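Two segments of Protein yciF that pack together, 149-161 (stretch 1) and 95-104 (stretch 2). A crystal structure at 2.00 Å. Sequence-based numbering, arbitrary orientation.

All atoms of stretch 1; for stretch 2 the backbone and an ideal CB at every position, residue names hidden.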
# COMPACT_ATOMS: atom_id res chain seq x y z
N LYS A 149 -8.82 -4.16 -18.97
CA LYS A 149 -9.81 -3.27 -19.56
C LYS A 149 -9.34 -1.82 -19.40
O LYS A 149 -9.51 -1.01 -20.31
CB LYS A 149 -11.17 -3.49 -18.89
CG LYS A 149 -12.25 -2.47 -19.27
CD LYS A 149 -12.33 -2.22 -20.77
CE LYS A 149 -12.94 -3.38 -21.53
NZ LYS A 149 -12.24 -4.66 -21.28
N LEU A 150 -8.74 -1.50 -18.26
CA LEU A 150 -8.23 -0.15 -18.01
C LEU A 150 -7.11 0.18 -19.00
O LEU A 150 -6.97 1.32 -19.43
CB LEU A 150 -7.71 -0.01 -16.57
CG LEU A 150 -8.72 0.26 -15.45
CD1 LEU A 150 -8.02 0.30 -14.11
CD2 LEU A 150 -9.42 1.58 -15.72
N THR A 151 -6.31 -0.83 -19.34
CA THR A 151 -5.22 -0.61 -20.28
C THR A 151 -5.76 -0.37 -21.69
O THR A 151 -5.24 0.46 -22.43
CB THR A 151 -4.25 -1.81 -20.32
OG1 THR A 151 -3.40 -1.77 -19.17
CG2 THR A 151 -3.41 -1.78 -21.59
N ASP A 152 -6.81 -1.10 -22.06
CA ASP A 152 -7.42 -0.94 -23.37
C ASP A 152 -7.94 0.49 -23.45
O ASP A 152 -7.86 1.14 -24.48
CB ASP A 152 -8.59 -1.91 -23.55
CG ASP A 152 -8.14 -3.36 -23.56
OD1 ASP A 152 -8.97 -4.24 -23.24
OD2 ASP A 152 -6.97 -3.63 -23.90
N LEU A 153 -8.46 0.97 -22.33
CA LEU A 153 -9.00 2.32 -22.27
C LEU A 153 -7.88 3.36 -22.35
O LEU A 153 -8.03 4.38 -23.01
CB LEU A 153 -9.83 2.51 -21.00
CG LEU A 153 -11.08 1.63 -21.05
CD1 LEU A 153 -11.84 1.71 -19.74
CD2 LEU A 153 -11.96 2.08 -22.21
N ALA A 154 -6.75 3.09 -21.70
CA ALA A 154 -5.64 4.03 -21.77
C ALA A 154 -5.18 4.14 -23.22
O ALA A 154 -4.94 5.24 -23.72
CB ALA A 154 -4.49 3.56 -20.89
N ILE A 155 -5.09 2.99 -23.89
CA ILE A 155 -4.68 2.98 -25.29
C ILE A 155 -5.66 3.85 -26.08
O ILE A 155 -5.25 4.74 -26.82
CB ILE A 155 -4.63 1.53 -25.87
CG1 ILE A 155 -3.37 0.82 -25.36
CG2 ILE A 155 -4.64 1.56 -27.39
CD1 ILE A 155 -3.26 -0.66 -25.76
N ASN A 156 -6.96 3.63 -25.90
CA ASN A 156 -7.96 4.42 -26.62
C ASN A 156 -7.80 5.92 -26.36
O ASN A 156 -7.89 6.72 -27.28
CB ASN A 156 -9.40 4.02 -26.24
CG ASN A 156 -9.69 2.55 -26.48
OD1 ASN A 156 -9.02 1.88 -27.26
ND2 ASN A 156 -10.72 2.05 -25.81
N ASN A 157 -7.57 6.30 -25.10
CA ASN A 157 -7.42 7.72 -24.76
C ASN A 157 -6.18 8.31 -25.41
O ASN A 157 -6.16 9.48 -25.78
CB ASN A 157 -7.36 7.91 -23.23
CG ASN A 157 -7.28 9.37 -22.81
OD1 ASN A 157 -8.19 10.16 -23.08
ND2 ASN A 157 -6.19 9.74 -22.16
N VAL A 158 -5.15 7.49 -25.55
CA VAL A 158 -3.91 7.93 -26.17
C VAL A 158 -4.13 8.17 -27.67
O VAL A 158 -3.55 9.09 -28.25
CB VAL A 158 -2.79 6.89 -25.97
CG1 VAL A 158 -1.66 7.11 -26.95
CG2 VAL A 158 -2.26 6.98 -24.54
N ASN A 159 -4.98 7.35 -28.28
CA ASN A 159 -5.28 7.45 -29.72
C ASN A 159 -6.50 8.29 -30.07
O ASN A 159 -6.84 8.45 -31.25
CB ASN A 159 -5.44 6.05 -30.31
CG ASN A 159 -4.16 5.27 -30.30
OD1 ASN A 159 -3.12 5.76 -30.75
ND2 ASN A 159 -4.21 4.04 -29.79
N LYS A 160 -7.15 8.82 -29.05
CA LYS A 160 -8.33 9.66 -29.21
C LYS A 160 -8.05 10.82 -30.18
O LYS A 160 -7.10 11.58 -30.00
CB LYS A 160 -8.72 10.23 -27.84
CG LYS A 160 -9.96 11.10 -27.83
CD LYS A 160 -11.23 10.27 -27.69
CE LYS A 160 -11.43 9.78 -26.26
NZ LYS A 160 -12.18 10.76 -25.43
N LYS A 161 -8.88 10.94 -31.21
CA LYS A 161 -8.79 12.01 -32.21
C LYS A 161 -10.22 12.30 -32.65
O LYS A 161 -10.61 13.48 -32.73
CB LYS A 161 -7.97 11.61 -33.45
CG LYS A 161 -6.47 11.45 -33.26
CD LYS A 161 -5.80 12.69 -32.66
CE LYS A 161 -5.69 13.87 -33.62
NZ LYS A 161 -4.97 15.02 -32.99
N UNK A 95 -10.54 16.61 -20.04
CA UNK A 95 -10.67 15.61 -21.09
C UNK A 95 -9.54 14.57 -21.24
O UNK A 95 -9.37 13.75 -20.34
CB UNK A 95 -10.81 16.35 -22.42
N UNK A 96 -8.79 14.55 -22.34
CA UNK A 96 -7.76 13.50 -22.47
C UNK A 96 -6.66 13.49 -21.40
O UNK A 96 -6.14 12.43 -21.05
CB UNK A 96 -7.09 13.64 -23.84
N UNK A 97 -6.31 14.67 -20.90
CA UNK A 97 -5.28 14.77 -19.86
C UNK A 97 -5.87 14.15 -18.62
O UNK A 97 -5.30 13.24 -18.00
CB UNK A 97 -4.84 16.21 -19.61
N UNK A 98 -7.05 14.65 -18.27
CA UNK A 98 -7.79 14.20 -17.12
C UNK A 98 -8.02 12.70 -17.11
O UNK A 98 -7.79 12.03 -16.10
CB UNK A 98 -9.13 14.93 -17.06
N UNK A 99 -8.47 12.16 -18.24
CA UNK A 99 -8.75 10.73 -18.35
C UNK A 99 -7.50 9.84 -18.30
O UNK A 99 -7.56 8.72 -17.80
CB UNK A 99 -9.50 10.47 -19.66
N UNK A 100 -6.38 10.34 -18.80
CA UNK A 100 -5.13 9.57 -18.78
C UNK A 100 -4.73 9.38 -17.33
O UNK A 100 -4.31 8.29 -16.92
CB UNK A 100 -4.02 10.27 -19.57
N UNK A 101 -4.86 10.44 -16.55
CA UNK A 101 -4.52 10.41 -15.14
C UNK A 101 -5.51 9.54 -14.35
O UNK A 101 -5.10 8.78 -13.48
CB UNK A 101 -4.49 11.83 -14.58
N UNK A 102 -6.79 9.64 -14.67
CA UNK A 102 -7.79 8.84 -13.96
C UNK A 102 -7.57 7.35 -14.19
O UNK A 102 -7.59 6.55 -13.25
CB UNK A 102 -9.20 9.23 -14.40
N UNK A 103 -7.30 6.98 -15.44
CA UNK A 103 -7.05 5.59 -15.79
C UNK A 103 -5.76 5.13 -15.10
O UNK A 103 -5.72 4.05 -14.52
CB UNK A 103 -6.95 5.42 -17.31
N UNK A 104 -4.73 5.96 -15.15
CA UNK A 104 -3.46 5.64 -14.52
C UNK A 104 -3.62 5.48 -13.01
O UNK A 104 -3.04 4.57 -12.41
CB UNK A 104 -2.43 6.72 -14.83

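The two helices run nearly antiparallel, their axes 9.7 Å apart at closest approach and 162° between their directions, so the first positions of stretch 2 meet the end of stretch 1 and the last meet its beginning.

Position 95 has phi 34° and psi -114°, an unusual pair easiest for glycine; asparagine is among the residues that tolerate positive phi. Nothing of stretch 1 lies within 5.5 Å of its ideal CB. It is Asn95, whose OD1 accepts a hydrogen bond from N of the next residue.

Position 96 points sideways, its ideal CB 3.7 Å from Asn157 OD1, with Lys160 beyond. Asn157 ND2 donates to the backbone O here, nearly straight at 169°, a bond that depends on no particular side chain; that oxygen also accepts the helical bond from N of 100. A long side chain could run along Lys160, and an acid would suit its charge; glutamine or a small residue would also be tolerable. It is Glu96. The bond from Asn157 ND2 to Glu96 O measures 2.9 Å. Glu96 OE2 lies 3.2 Å from Lys160 CG but 4.4 Å from Lys160 NZ, beyond a salt bridge, so the acid lies against the lysine's aliphatic stem.

Position 97 points away, with no demand from stretch 1; it is Val97. Position 98 points sideways into space free of stretch 1, where many residues would do. Arg98 leads its end away and bonds elsewhere in the structure.

Position 99 points toward stretch 1, its ideal CB 3.7 Å from Asn157 OD1. A donor able to reach that oxygen would be attractive, though a small or polar side chain would fit too. The residue is Asp99, whose closest atom, CB, is 3.7 Å from Asn157 OD1; that oxygen is left without a partner.

At 100 CB points sideways, and the ideal atom is 3.4 Å from Asn157 ND2. Alanine, glycine or serine would suit. Ala100 it is, its CB 3.5 Å from Asn157 ND2.

Position 101 points away and 102 is out of reach, so stretch 1 sets no demand on either; they are Ala101 and Leu102.

Position 103 points toward an apolar surface of Leu150, Leu153 and Ala154, inviting leucine, isoleucine, valine or methionine. It is Ile103, with the largest covered area here. Its CG2 lies 3.8 Å from Ala154 CB and 3.3 Å from Leu150 O, while CD1 reaches Leu153 CB at 3.8 Å; chi1 m and chi2 t carry that methyl along stretch 1.

Position 104 points away, so many residues would suit; Ala104 makes no contact.

Stretch 2 (95-104) NEVRDAALIA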
# COMPACT_ATOMS: atom_id res chain seq x y z
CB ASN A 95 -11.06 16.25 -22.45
CG ASN A 95 -10.08 17.30 -22.93
OD1 ASN A 95 -9.04 16.98 -23.49
ND2 ASN A 95 -10.43 18.57 -22.72
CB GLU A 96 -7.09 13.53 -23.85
CG GLU A 96 -8.00 13.07 -24.99
CD GLU A 96 -8.71 14.22 -25.66
OE1 GLU A 96 -8.51 15.37 -25.21
OE2 GLU A 96 -9.46 13.99 -26.63
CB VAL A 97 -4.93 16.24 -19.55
CG1 VAL A 97 -3.78 16.32 -18.58
CG2 VAL A 97 -4.62 16.98 -20.83
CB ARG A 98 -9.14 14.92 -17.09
CG ARG A 98 -10.03 14.48 -15.97
CD ARG A 98 -11.24 15.38 -15.84
NE ARG A 98 -11.94 15.13 -14.59
CZ ARG A 98 -11.76 15.83 -13.47
NH1 ARG A 98 -12.42 15.51 -12.37
NH2 ARG A 98 -10.92 16.86 -13.46
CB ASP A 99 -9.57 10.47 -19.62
CG ASP A 99 -10.96 11.09 -19.55
OD1 ASP A 99 -11.59 11.27 -20.62
OD2 ASP A 99 -11.44 11.38 -18.44
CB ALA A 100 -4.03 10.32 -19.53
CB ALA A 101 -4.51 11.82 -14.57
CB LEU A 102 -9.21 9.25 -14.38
CG LEU A 102 -9.60 10.65 -13.87
CD1 LEU A 102 -10.95 11.07 -14.45
CD2 LEU A 102 -9.65 10.64 -12.35
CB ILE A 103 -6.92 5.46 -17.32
CG1 ILE A 103 -8.26 5.86 -17.95
CG2 ILE A 103 -6.51 4.05 -17.70
CD1 ILE A 103 -8.33 5.69 -19.44
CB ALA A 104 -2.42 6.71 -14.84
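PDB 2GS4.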